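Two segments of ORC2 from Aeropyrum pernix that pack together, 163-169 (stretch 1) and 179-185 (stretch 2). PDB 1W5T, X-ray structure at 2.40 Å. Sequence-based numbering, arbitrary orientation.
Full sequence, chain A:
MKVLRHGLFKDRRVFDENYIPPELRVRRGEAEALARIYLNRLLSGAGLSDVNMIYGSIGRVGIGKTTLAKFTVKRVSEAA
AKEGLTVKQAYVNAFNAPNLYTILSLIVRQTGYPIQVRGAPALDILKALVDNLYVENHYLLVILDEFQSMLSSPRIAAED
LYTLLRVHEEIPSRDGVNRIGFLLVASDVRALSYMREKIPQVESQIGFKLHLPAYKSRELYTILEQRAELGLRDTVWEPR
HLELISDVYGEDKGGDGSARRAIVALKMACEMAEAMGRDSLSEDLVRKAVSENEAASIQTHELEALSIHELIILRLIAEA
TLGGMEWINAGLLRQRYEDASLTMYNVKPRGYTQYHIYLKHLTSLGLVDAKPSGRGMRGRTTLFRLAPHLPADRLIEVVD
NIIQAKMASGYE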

# COMPACT_ATOMS: atom_id res chain seq x y z
N THR A 163 -15.64 -18.55 2.61
CA THR A 163 -16.19 -18.83 3.93
C THR A 163 -15.70 -17.80 4.96
O THR A 163 -16.50 -17.30 5.76
CB THR A 163 -15.93 -20.31 4.40
OG1 THR A 163 -14.53 -20.54 4.57
CG2 THR A 163 -16.29 -21.31 3.31
N LEU A 164 -14.41 -17.48 4.90
CA LEU A 164 -13.81 -16.43 5.74
C LEU A 164 -14.55 -15.11 5.63
O LEU A 164 -14.92 -14.52 6.64
CB LEU A 164 -12.32 -16.22 5.40
CG LEU A 164 -11.65 -15.07 6.17
CD1 LEU A 164 -11.49 -15.40 7.65
CD2 LEU A 164 -10.32 -14.64 5.55
N LEU A 165 -14.77 -14.65 4.41
CA LEU A 165 -15.31 -13.32 4.18
C LEU A 165 -16.83 -13.35 4.21
O LEU A 165 -17.49 -12.32 4.26
CB LEU A 165 -14.78 -12.72 2.88
CG LEU A 165 -13.50 -11.88 2.83
CD1 LEU A 165 -12.73 -11.71 4.15
CD2 LEU A 165 -12.60 -12.46 1.82
N ARG A 166 -17.38 -14.55 4.21
CA ARG A 166 -18.83 -14.73 4.42
C ARG A 166 -19.11 -15.61 5.64
O ARG A 166 -20.07 -16.39 5.65
CB ARG A 166 -19.48 -15.29 3.15
CG ARG A 166 -19.64 -14.23 2.05
CD ARG A 166 -19.83 -14.76 0.65
NE ARG A 166 -21.08 -14.27 0.06
CZ ARG A 166 -22.14 -15.03 -0.17
NH1 ARG A 166 -22.11 -16.34 0.12
NH2 ARG A 166 -23.23 -14.50 -0.69
N VAL A 167 -18.28 -15.45 6.67
CA VAL A 167 -18.32 -16.26 7.88
C VAL A 167 -19.69 -16.39 8.59
O VAL A 167 -20.09 -17.48 9.01
CB VAL A 167 -17.22 -15.80 8.87
CG1 VAL A 167 -17.43 -14.34 9.26
CG2 VAL A 167 -17.17 -16.73 10.09
N HIS A 168 -20.42 -15.29 8.71
CA HIS A 168 -21.72 -15.31 9.37
C HIS A 168 -22.89 -15.99 8.62
O HIS A 168 -23.98 -16.16 9.19
CB HIS A 168 -22.08 -13.90 9.79
CG HIS A 168 -20.96 -13.20 10.47
ND1 HIS A 168 -20.37 -13.68 11.61
CD2 HIS A 168 -20.27 -12.08 10.13
CE1 HIS A 168 -19.40 -12.87 11.98
NE2 HIS A 168 -19.32 -11.89 11.11
N GLU A 169 -22.64 -16.34 7.35
CA GLU A 169 -23.56 -17.15 6.55
C GLU A 169 -23.15 -18.61 6.62
O GLU A 169 -24.00 -19.49 6.54
CB GLU A 169 -23.54 -16.72 5.08
CG GLU A 169 -24.09 -15.32 4.82
CD GLU A 169 -24.04 -14.95 3.34
OE1 GLU A 169 -23.73 -13.78 3.03
OE2 GLU A 169 -24.32 -15.83 2.47
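Stretch 2, residues 179-185: RIGFLLV

A hydrogen bond that joins the two stretches runs from a side chain to the backbone of a strand: His168 NE2 donates to Ile180 O at 2.8 Å, with a nearly straight N-H...O angle of 168°. The carbonyl oxygen lies at the edge of the imidazole, near the plane of the ring, where the N-H of NE2 can point directly at it. NE2 also comes within 3.3 Å of Ile180 N, while His168 CE1 approaches Arg179 N at 3.4 Å and Ile180 CB at 3.7 Å, so the ring rests against the very start of the strand.

Stretch 2 is extended from Ile180 to Val185, with Arg179 preceding the strand in a non-helical, non-strand conformation. Stretch 1 is helical on both sides of Arg166, which leaves helical phi/psi at -121/37 after one helix and occupies the N-cap position of the next. The two stretches run in opposite senses: Leu165 is nearest Phe182 (CA to CA 7.6 Å) and Val167 is nearest Ile180 (CA to CA 8.0 Å), so that an advance along stretch 1 is matched by a step back along the strand. The alternation of the strand directs the CB atoms of Ile180, Phe182 and Leu184 toward stretch 1. Gly181, between the first two, makes no contact, and Leu183 is out of reach.

Phe182 is the centre of the apolar packing and has the largest area covered by the opposing stretch. Its chi1 is m (-70°), and its ring meets Leu164 and Leu165 before Arg166 and Val167 after it. Leu165 CD1 sits over one face, 3.8 Å from the ring centroid and only 8° off the normal, a CH-pi contact. Val167 CG1 lies at the ring edge, 4.4 Å from Phe182 CE1. Leu164 contributes both backbone and side chain, its O lying 3.3 Å from Phe182 CE1 and its CD1 3.6 Å from Phe182 CZ. The CA-to-CB bonds of Leu164 and Leu165 point sideways, but the ends of both side chains come nearer to the strand.

The same Leu165 CD1 extends the packing to Leu184 CD2 at 4.2 Å, while Val167 CG1 reaches Ile180 CB at 4.4 Å. The apolar contacts thus continue along the strand from Ile180 through Phe182 to Leu184, with the histidine anchor at its beginning. The CA-to-CB bond of Arg166 points away from stretch 2, and its NH1 lies 3.3 Å from Glu169 OE2 in a salt bridge within stretch 1. Together the two stretches bury 348 Å², counting both sides.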

# COMPACT_ATOMS: atom_id res chain seq x y z
N ARG A 179 -20.18 -11.21 14.80
CA ARG A 179 -19.16 -10.57 15.64
C ARG A 179 -17.79 -10.42 15.01
O ARG A 179 -16.81 -10.19 15.72
CB ARG A 179 -19.00 -11.32 16.97
CG ARG A 179 -20.30 -11.63 17.67
CD ARG A 179 -20.05 -12.12 19.07
NE ARG A 179 -21.26 -12.28 19.82
CZ ARG A 179 -21.73 -11.48 20.74
NH1 ARG A 179 -21.12 -10.35 21.12
NH2 ARG A 179 -22.88 -11.83 21.30
N ILE A 180 -17.71 -10.55 13.69
CA ILE A 180 -16.42 -10.45 12.97
C ILE A 180 -16.59 -9.57 11.73
O ILE A 180 -17.43 -9.86 10.88
CB ILE A 180 -15.89 -11.83 12.50
CG1 ILE A 180 -15.78 -12.82 13.66
CG2 ILE A 180 -14.47 -11.66 11.93
CD1 ILE A 180 -15.37 -14.16 13.19
N GLY A 181 -15.80 -8.51 11.64
CA GLY A 181 -15.75 -7.73 10.42
C GLY A 181 -14.33 -7.69 9.88
O GLY A 181 -13.40 -8.14 10.53
N PHE A 182 -14.17 -7.12 8.69
CA PHE A 182 -12.91 -7.17 7.97
C PHE A 182 -12.55 -5.87 7.34
O PHE A 182 -13.39 -5.19 6.82
CB PHE A 182 -12.98 -8.22 6.87
CG PHE A 182 -13.02 -9.61 7.38
CD1 PHE A 182 -14.21 -10.27 7.47
CD2 PHE A 182 -11.85 -10.26 7.75
CE1 PHE A 182 -14.25 -11.58 7.91
CE2 PHE A 182 -11.90 -11.57 8.24
CZ PHE A 182 -13.11 -12.22 8.31
N LEU A 183 -11.27 -5.56 7.38
CA LEU A 183 -10.73 -4.44 6.65
C LEU A 183 -9.61 -5.04 5.83
O LEU A 183 -8.59 -5.48 6.39
CB LEU A 183 -10.19 -3.41 7.63
CG LEU A 183 -10.30 -1.94 7.24
CD1 LEU A 183 -9.28 -1.10 7.93
CD2 LEU A 183 -10.40 -1.61 5.76
N LEU A 184 -9.80 -5.15 4.53
CA LEU A 184 -8.76 -5.73 3.66
C LEU A 184 -7.88 -4.58 3.21
O LEU A 184 -8.38 -3.48 2.95
CB LEU A 184 -9.38 -6.41 2.45
CG LEU A 184 -10.60 -7.33 2.75
CD1 LEU A 184 -11.16 -8.05 1.50
CD2 LEU A 184 -10.24 -8.36 3.82
N VAL A 185 -6.57 -4.79 3.16
CA VAL A 185 -5.68 -3.74 2.63
C VAL A 185 -4.85 -4.35 1.53
O VAL A 185 -4.18 -5.31 1.82
CB VAL A 185 -4.76 -3.20 3.73
CG1 VAL A 185 -3.84 -2.11 3.18
CG2 VAL A 185 -5.57 -2.69 4.91